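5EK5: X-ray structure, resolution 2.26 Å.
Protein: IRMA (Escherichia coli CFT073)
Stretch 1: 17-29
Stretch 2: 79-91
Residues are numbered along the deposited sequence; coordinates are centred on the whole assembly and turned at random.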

ATOM      1  N   ILE B  17       3.997   3.772  14.644  1.00 46.07           N
ATOM      2  CA  ILE B  17       3.683   4.796  15.626  1.00 48.38           C
ATOM      3  C   ILE B  17       4.585   4.661  16.840  1.00 51.25           C
ATOM      4  O   ILE B  17       4.622   3.612  17.483  1.00 49.34           O
ATOM      5  CB  ILE B  17       2.210   4.727  16.073  1.00 49.45           C
ATOM      6  CG1 ILE B  17       1.277   4.868  14.870  1.00 48.33           C
ATOM      7  CG2 ILE B  17       1.916   5.801  17.108  1.00 50.34           C
ATOM      8  CD1 ILE B  17      -0.096   4.275  15.097  1.00 45.63           C
ATOM      9  N   TRP B  18       5.323   5.723  17.139  1.00 57.58           N
ATOM     10  CA  TRP B  18       6.211   5.730  18.292  1.00 63.53           C
ATOM     11  C   TRP B  18       5.419   6.086  19.538  1.00 59.81           C
ATOM     12  O   TRP B  18       4.772   7.128  19.598  1.00 65.01           O
ATOM     13  CB  TRP B  18       7.378   6.702  18.093  1.00 72.67           C
ATOM     14  CG  TRP B  18       8.379   6.244  17.076  1.00 76.25           C
ATOM     15  CD1 TRP B  18       9.456   5.428  17.296  1.00 76.08           C
ATOM     16  CD2 TRP B  18       8.423   6.572  15.679  1.00 80.53           C
ATOM     17  NE1 TRP B  18      10.152   5.228  16.131  1.00 77.22           N
ATOM     18  CE2 TRP B  18       9.530   5.928  15.119  1.00 80.44           C
ATOM     19  CE3 TRP B  18       7.606   7.365  14.854  1.00 83.78           C
ATOM     20  CZ2 TRP B  18       9.867   6.033  13.771  1.00 81.82           C
ATOM     21  CZ3 TRP B  18       7.941   7.468  13.511  1.00 84.02           C
ATOM     22  CH2 TRP B  18       9.057   6.809  12.985  1.00 82.90           C
ATOM     23  N   LEU B  19       5.475   5.203  20.528  1.00 52.97           N
ATOM     24  CA  LEU B  19       4.657   5.331  21.722  1.00 52.14           C
ATOM     25  C   LEU B  19       5.536   5.515  22.955  1.00 58.58           C
ATOM     26  O   LEU B  19       6.719   5.169  22.932  1.00 61.24           O
ATOM     27  CB  LEU B  19       3.768   4.093  21.881  1.00 48.59           C
ATOM     28  CG  LEU B  19       2.763   3.816  20.760  1.00 52.59           C
ATOM     29  CD1 LEU B  19       2.041   2.500  21.005  1.00 54.58           C
ATOM     30  CD2 LEU B  19       1.768   4.958  20.646  1.00 54.13           C
ATOM     31  N   PRO B  20       4.962   6.067  24.038  1.00 60.29           N
ATOM     32  CA  PRO B  20       5.705   6.172  25.299  1.00 62.89           C
ATOM     33  C   PRO B  20       6.134   4.804  25.823  1.00 63.74           C
ATOM     34  O   PRO B  20       5.476   3.801  25.543  1.00 63.10           O
ATOM     35  CB  PRO B  20       4.701   6.841  26.249  1.00 60.96           C
ATOM     36  CG  PRO B  20       3.363   6.688  25.592  1.00 61.01           C
ATOM     37  CD  PRO B  20       3.644   6.717  24.125  1.00 59.25           C
ATOM     38  N   GLY B  21       7.232   4.771  26.571  1.00 63.31           N
ATOM     39  CA  GLY B  21       7.788   3.521  27.051  1.00 63.21           C
ATOM     40  C   GLY B  21       8.624   2.822  25.995  1.00 62.35           C
ATOM     41  O   GLY B  21       8.865   1.617  26.083  1.00 62.17           O
ATOM     42  N   ASN B  22       9.068   3.590  25.002  1.00 59.30           N
ATOM     43  CA  ASN B  22       9.847   3.073  23.879  1.00 55.67           C
ATOM     44  C   ASN B  22       9.156   1.885  23.210  1.00 55.49           C
ATOM     45  O   ASN B  22       9.740   0.815  23.042  1.00 63.53           O
ATOM     46  CB  ASN B  22      11.254   2.682  24.342  1.00 54.48           C
ATOM     47  CG  ASN B  22      12.181   2.353  23.185  1.00 55.04           C
ATOM     48  OD1 ASN B  22      12.185   3.040  22.162  1.00 53.45           O
ATOM     49  ND2 ASN B  22      12.971   1.296  23.342  1.00 55.09           N
ATOM     50  N   ILE B  23       7.895   2.082  22.850  1.00 49.06           N
ATOM     51  CA  ILE B  23       7.138   1.075  22.122  1.00 42.77           C
ATOM     52  C   ILE B  23       6.911   1.528  20.686  1.00 43.96           C
ATOM     53  O   ILE B  23       6.606   2.693  20.439  1.00 42.32           O
ATOM     54  CB  ILE B  23       5.779   0.787  22.798  1.00 45.59           C
ATOM     55  CG1 ILE B  23       5.992   0.236  24.208  1.00 47.05           C
ATOM     56  CG2 ILE B  23       4.965  -0.204  21.980  1.00 44.61           C
ATOM     57  CD1 ILE B  23       6.706  -1.099  24.238  1.00 47.86           C
ATOM     58  N   CYS B  24       7.072   0.611  19.739  1.00 42.90           N
ATOM     59  CA  CYS B  24       6.711   0.908  18.365  1.00 41.37           C
ATOM     60  C   CYS B  24       5.452   0.125  18.032  1.00 42.62           C
ATOM     61  O   CYS B  24       5.362  -1.072  18.302  1.00 41.65           O
ATOM     62  CB  CYS B  24       7.845   0.552  17.402  1.00 43.16           C
ATOM     63  SG  CYS B  24       8.979   1.914  17.030  1.00 62.02           S
ATOM     64  N   ALA B  25       4.477   0.816  17.457  1.00 40.58           N
ATOM     65  CA  ALA B  25       3.234   0.187  17.046  1.00 36.00           C
ATOM     66  C   ALA B  25       3.177   0.149  15.530  1.00 34.05           C
ATOM     67  O   ALA B  25       3.040   1.187  14.880  1.00 35.07           O
ATOM     68  CB  ALA B  25       2.037   0.932  17.615  1.00 37.59           C
ATOM     69  N   TYR B  26       3.304  -1.043  14.964  1.00 32.52           N
ATOM     70  CA  TYR B  26       3.206  -1.192  13.522  1.00 32.88           C
ATOM     71  C   TYR B  26       1.760  -1.430  13.119  1.00 35.11           C
ATOM     72  O   TYR B  26       1.133  -2.400  13.542  1.00 30.99           O
ATOM     73  CB  TYR B  26       4.107  -2.327  13.033  1.00 35.05           C
ATOM     74  CG  TYR B  26       5.543  -2.172  13.489  1.00 38.70           C
ATOM     75  CD1 TYR B  26       6.430  -1.360  12.795  1.00 40.20           C
ATOM     76  CD2 TYR B  26       6.008  -2.836  14.618  1.00 44.90           C
ATOM     77  CE1 TYR B  26       7.739  -1.211  13.208  1.00 43.81           C
ATOM     78  CE2 TYR B  26       7.318  -2.693  15.040  1.00 47.68           C
ATOM     79  CZ  TYR B  26       8.178  -1.880  14.330  1.00 45.62           C
ATOM     80  OH  TYR B  26       9.480  -1.733  14.745  1.00 52.75           O
ATOM     81  N   GLN B  27       1.238  -0.528  12.296  1.00 30.95           N
ATOM     82  CA  GLN B  27      -0.156  -0.578  11.888  1.00 33.02           C
ATOM     83  C   GLN B  27      -0.312  -1.362  10.594  1.00 33.64           C
ATOM     84  O   GLN B  27       0.374  -1.090   9.604  1.00 30.99           O
ATOM     85  CB  GLN B  27      -0.703   0.840  11.714  1.00 35.32           C
ATOM     86  CG  GLN B  27      -2.165   0.916  11.300  1.00 39.83           C
ATOM     87  CD  GLN B  27      -2.655   2.346  11.204  1.00 44.83           C
ATOM     88  OE1 GLN B  27      -1.948   3.279  11.585  1.00 47.88           O
ATOM     89  NE2 GLN B  27      -3.866   2.528  10.692  1.00 45.24           N
ATOM     90  N   PHE B  28      -1.219  -2.331  10.605  1.00 34.40           N
ATOM     91  CA  PHE B  28      -1.481  -3.105   9.406  1.00 39.13           C
ATOM     92  C   PHE B  28      -2.927  -2.897   8.979  1.00 41.17           C
ATOM     93  O   PHE B  28      -3.853  -2.953   9.796  1.00 38.59           O
ATOM     94  CB  PHE B  28      -1.193  -4.589   9.640  1.00 40.76           C
ATOM     95  CG  PHE B  28       0.258  -4.891   9.904  1.00 36.70           C
ATOM     96  CD1 PHE B  28       0.794  -4.744  11.171  1.00 31.76           C
ATOM     97  CD2 PHE B  28       1.089  -5.312   8.875  1.00 34.51           C
ATOM     98  CE1 PHE B  28       2.127  -5.017  11.412  1.00 32.60           C
ATOM     99  CE2 PHE B  28       2.423  -5.586   9.111  1.00 32.61           C
ATOM    100  CZ  PHE B  28       2.942  -5.438  10.381  1.00 31.38           C
ATOM    101  N   ARG B  29      -3.117  -2.646   7.692  1.00 46.67           N
ATOM    102  CA  ARG B  29      -4.453  -2.601   7.123  1.00 42.15           C
ATOM    103  C   ARG B  29      -4.789  -3.930   6.466  1.00 37.49           C
ATOM    104  O   ARG B  29      -4.017  -4.443   5.647  1.00 36.05           O
ATOM    105  CB  ARG B  29      -4.597  -1.463   6.122  1.00 43.65           C
ATOM    106  CG  ARG B  29      -6.002  -1.353   5.545  1.00 50.09           C
ATOM    107  CD  ARG B  29      -6.088  -0.202   4.581  1.00 57.11           C
ATOM    108  NE  ARG B  29      -5.876   1.072   5.261  1.00 63.01           N
ATOM    109  CZ  ARG B  29      -5.804   2.250   4.644  1.00 63.50           C
ATOM    110  NH1 ARG B  29      -5.929   2.325   3.328  1.00 54.99           N
ATOM    111  NH2 ARG B  29      -5.611   3.358   5.346  1.00 69.76           N
ATOM    112  N   LEU B  79       0.581  -4.017  15.803  1.00 43.35           N
ATOM    113  CA  LEU B  79       1.572  -4.920  16.365  1.00 44.29           C
ATOM    114  C   LEU B  79       2.549  -4.151  17.248  1.00 49.16           C
ATOM    115  O   LEU B  79       3.289  -3.291  16.765  1.00 51.44           O
ATOM    116  CB  LEU B  79       2.315  -5.651  15.247  1.00 47.58           C
ATOM    117  CG  LEU B  79       3.385  -6.649  15.677  1.00 51.64           C
ATOM    118  CD1 LEU B  79       2.782  -7.611  16.670  1.00 56.11           C
ATOM    119  CD2 LEU B  79       3.908  -7.396  14.470  1.00 51.27           C
ATOM    120  N   GLU B  80       2.527  -4.445  18.544  1.00 51.56           N
ATOM    121  CA  GLU B  80       3.385  -3.765  19.512  1.00 54.94           C
ATOM    122  C   GLU B  80       4.641  -4.540  19.908  1.00 54.70           C
ATOM    123  O   GLU B  80       4.584  -5.733  20.200  1.00 57.41           O
ATOM    124  CB  GLU B  80       2.596  -3.447  20.783  1.00 57.42           C
ATOM    125  CG  GLU B  80       1.493  -2.426  20.614  1.00 55.47           C
ATOM    126  CD  GLU B  80       1.051  -1.850  21.946  1.00 65.44           C
ATOM    127  OE1 GLU B  80       1.925  -1.579  22.798  1.00 67.32           O
ATOM    128  OE2 GLU B  80      -0.168  -1.672  22.143  1.00 73.79           O
ATOM    129  N   THR B  81       5.772  -3.843  19.910  1.00 49.13           N
ATOM    130  CA  THR B  81       7.024  -4.396  20.411  1.00 53.32           C
ATOM    131  C   THR B  81       7.958  -3.244  20.765  1.00 56.60           C
ATOM    132  O   THR B  81       7.764  -2.121  20.304  1.00 54.47           O
ATOM    133  CB  THR B  81       7.707  -5.326  19.393  1.00 59.11           C
ATOM    134  OG1 THR B  81       8.792  -6.017  20.027  1.00 65.22           O
ATOM    135  CG2 THR B  81       8.235  -4.528  18.212  1.00 58.56           C
ATOM    136  N   GLU B  82       8.964  -3.520  21.590  1.00 63.35           N
ATOM    137  CA  GLU B  82       9.958  -2.508  21.933  1.00 65.27           C
ATOM    138  C   GLU B  82      10.674  -1.978  20.693  1.00 62.15           C
ATOM    139  O   GLU B  82      11.215  -2.747  19.898  1.00 58.01           O
ATOM    140  CB  GLU B  82      10.976  -3.050  22.934  1.00 66.78           C
ATOM    141  CG  GLU B  82      11.953  -1.985  23.409  1.00 71.65           C
ATOM    142  CD  GLU B  82      12.920  -2.485  24.462  1.00 82.42           C
ATOM    143  OE1 GLU B  82      12.890  -3.692  24.781  1.00 86.89           O
ATOM    144  OE2 GLU B  82      13.705  -1.663  24.981  1.00 84.80           O
ATOM    145  N   CYS B  83      10.666  -0.658  20.536  1.00 56.15           N
ATOM    146  CA  CYS B  83      11.110  -0.006  19.309  1.00 60.01           C
ATOM    147  C   CYS B  83      12.627  -0.102  19.119  1.00 65.72           C
ATOM    148  O   CYS B  83      13.173   0.411  18.144  1.00 69.03           O
ATOM    149  CB  CYS B  83      10.669   1.461  19.311  1.00 61.89           C
ATOM    150  SG  CYS B  83      10.841   2.323  17.731  1.00 95.69           S
ATOM    151  N   VAL B  84      13.305  -0.773  20.045  1.00 66.89           N
ATOM    152  CA  VAL B  84      14.750  -0.904  19.983  1.00 71.13           C
ATOM    153  C   VAL B  84      15.233  -1.872  18.919  1.00 71.51           C
ATOM    154  O   VAL B  84      16.427  -2.148  18.818  1.00 76.70           O
ATOM    155  N   GLU B  85      14.305  -2.387  18.120  1.00 68.97           N
ATOM    156  CA  GLU B  85      14.640  -3.358  17.096  1.00 67.48           C
ATOM    157  C   GLU B  85      14.589  -2.810  15.681  1.00 62.48           C
ATOM    158  O   GLU B  85      13.583  -2.239  15.258  1.00 62.71           O
ATOM    159  N   ASN B  86      15.684  -2.994  14.950  1.00 58.97           N
ATOM    160  CA  ASN B  86      15.770  -2.626  13.541  1.00 52.27           C
ATOM    161  C   ASN B  86      14.937  -3.565  12.670  1.00 45.53           C
ATOM    162  O   ASN B  86      15.466  -4.241  11.786  1.00 52.79           O
ATOM    163  CB  ASN B  86      17.227  -2.653  13.091  1.00 60.15           C
ATOM    164  CG  ASN B  86      18.018  -3.754  13.776  1.00 69.65           C
ATOM    165  OD1 ASN B  86      17.600  -4.276  14.811  1.00 70.12           O
ATOM    166  ND2 ASN B  86      19.157  -4.124  13.196  1.00 75.39           N
ATOM    167  N   VAL B  87      13.636  -3.604  12.934  1.00 39.31           N
ATOM    168  CA  VAL B  87      12.690  -4.420  12.173  1.00 37.92           C
ATOM    169  C   VAL B  87      12.581  -4.012  10.707  1.00 43.31           C
ATOM    170  O   VAL B  87      12.254  -2.865  10.394  1.00 55.18           O
ATOM    171  CB  VAL B  87      11.283  -4.361  12.789  1.00 33.39           C
ATOM    172  CG1 VAL B  87      10.342  -5.334  12.083  1.00 32.66           C
ATOM    173  CG2 VAL B  87      11.344  -4.602  14.291  1.00 38.23           C
ATOM    174  N   ALA B  88      12.827  -4.963   9.812  1.00 37.76           N
ATOM    175  CA  ALA B  88      12.742  -4.700   8.377  1.00 40.49           C
ATOM    176  C   ALA B  88      11.582  -5.453   7.726  1.00 41.12           C
ATOM    177  O   ALA B  88      10.920  -4.931   6.827  1.00 40.40           O
ATOM    178  CB  ALA B  88      14.057  -5.067   7.694  1.00 40.24           C
ATOM    179  N   THR B  89      11.345  -6.685   8.171  1.00 40.27           N
ATOM    180  CA  THR B  89      10.268  -7.503   7.614  1.00 41.77           C
ATOM    181  C   THR B  89       9.521  -8.253   8.712  1.00 40.50           C
ATOM    182  O   THR B  89      10.018  -8.404   9.829  1.00 39.69           O
ATOM    183  CB  THR B  89      10.779  -8.540   6.571  1.00 38.30           C
ATOM    184  OG1 THR B  89      11.453  -9.612   7.242  1.00 41.01           O
ATOM    185  CG2 THR B  89      11.725  -7.903   5.556  1.00 37.87           C
ATOM    186  N   THR B  90       8.319  -8.718   8.381  1.00 40.96           N
ATOM    187  CA  THR B  90       7.542  -9.571   9.273  1.00 45.48           C
ATOM    188  C   THR B  90       7.014 -10.768   8.494  1.00 47.49           C
ATOM    189  O   THR B  90       6.647 -10.644   7.327  1.00 46.56           O
ATOM    190  CB  THR B  90       6.352  -8.822   9.920  1.00 45.45           C
ATOM    191  OG1 THR B  90       5.481  -8.313   8.900  1.00 40.77           O
ATOM    192  CG2 THR B  90       6.840  -7.673  10.785  1.00 46.30           C
ATOM    193  N   GLU B  91       6.985 -11.932   9.132  1.00 50.09           N
ATOM    194  CA  GLU B  91       6.455 -13.122   8.480  1.00 50.61           C
ATOM    195  C   GLU B  91       5.291 -13.698   9.272  1.00 52.39           C
ATOM    196  O   GLU B  91       5.418 -13.992  10.462  1.00 52.24           O
ATOM    197  CB  GLU B  91       7.548 -14.177   8.299  1.00 52.66           C
ATOM    198  CG  GLU B  91       7.038 -15.500   7.759  1.00 55.71           C
ATOM    199  CD  GLU B  91       8.148 -16.376   7.209  1.00 61.14           C
ATOM    200  OE1 GLU B  91       8.851 -15.931   6.277  1.00 65.95           O
ATOM    201  OE2 GLU B  91       8.317 -17.508   7.707  1.00 63.06           O
TER

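What does the first strand contribute before the chain turns? Two slight contacts. Trp18's side chain leaves sideways but its end reaches the disulfide: NE1 of Trp18 lies 3.4 Å from SG of Cys83, the sulfur sitting oblique to the indole. Leu19 points toward the other stretch, its CD1 4.5 Å from Glu80 OE1.

How does the turn engage its partner? Asn22 accepts a nearly straight hydrogen bond through its backbone, Cys83 N to Asn22 O at 3.1 Å, while its amide ND2 makes a weak one to Glu82 OE2 at 3.5 Å. Ile23 points away, yet its CG2 comes within 3.4 Å of Glu80 OE1.

What fixes the two strands? They run antiparallel, and Cys24 pairs with Thr81 in both directions: Cys24 N to Thr81 O, 2.9 Å, and Thr81 N to Cys24 O, 3.2 Å. A covalent tie, which cysteine alone can supply, is added where Cys24 SG meets Cys83 SG at 2.0 Å. Small Ala25 pairs with Glu80 without hydrogen bonds. Tyr26 pairs with Leu79 in a second hydrogen-bonded pair: Tyr26 N to Leu79 O, 2.9 Å, and Leu79 N to Tyr26 O, 2.8 Å.

What do the buried aromatic side chains pack against? Thr81, Val87 and Leu79, within the 738 Å² buried between the stretches. The Tyr26 ring edge meets Thr81, CE2 to CG2 at 3.8 Å, and its OH lies 3.5 Å from Val87 CG2. Tyr26 CB lies 4.4 Å from Leu79 CB, and Phe28 extends this apolar packing, with CE1 3.9 Å from Leu79 CB.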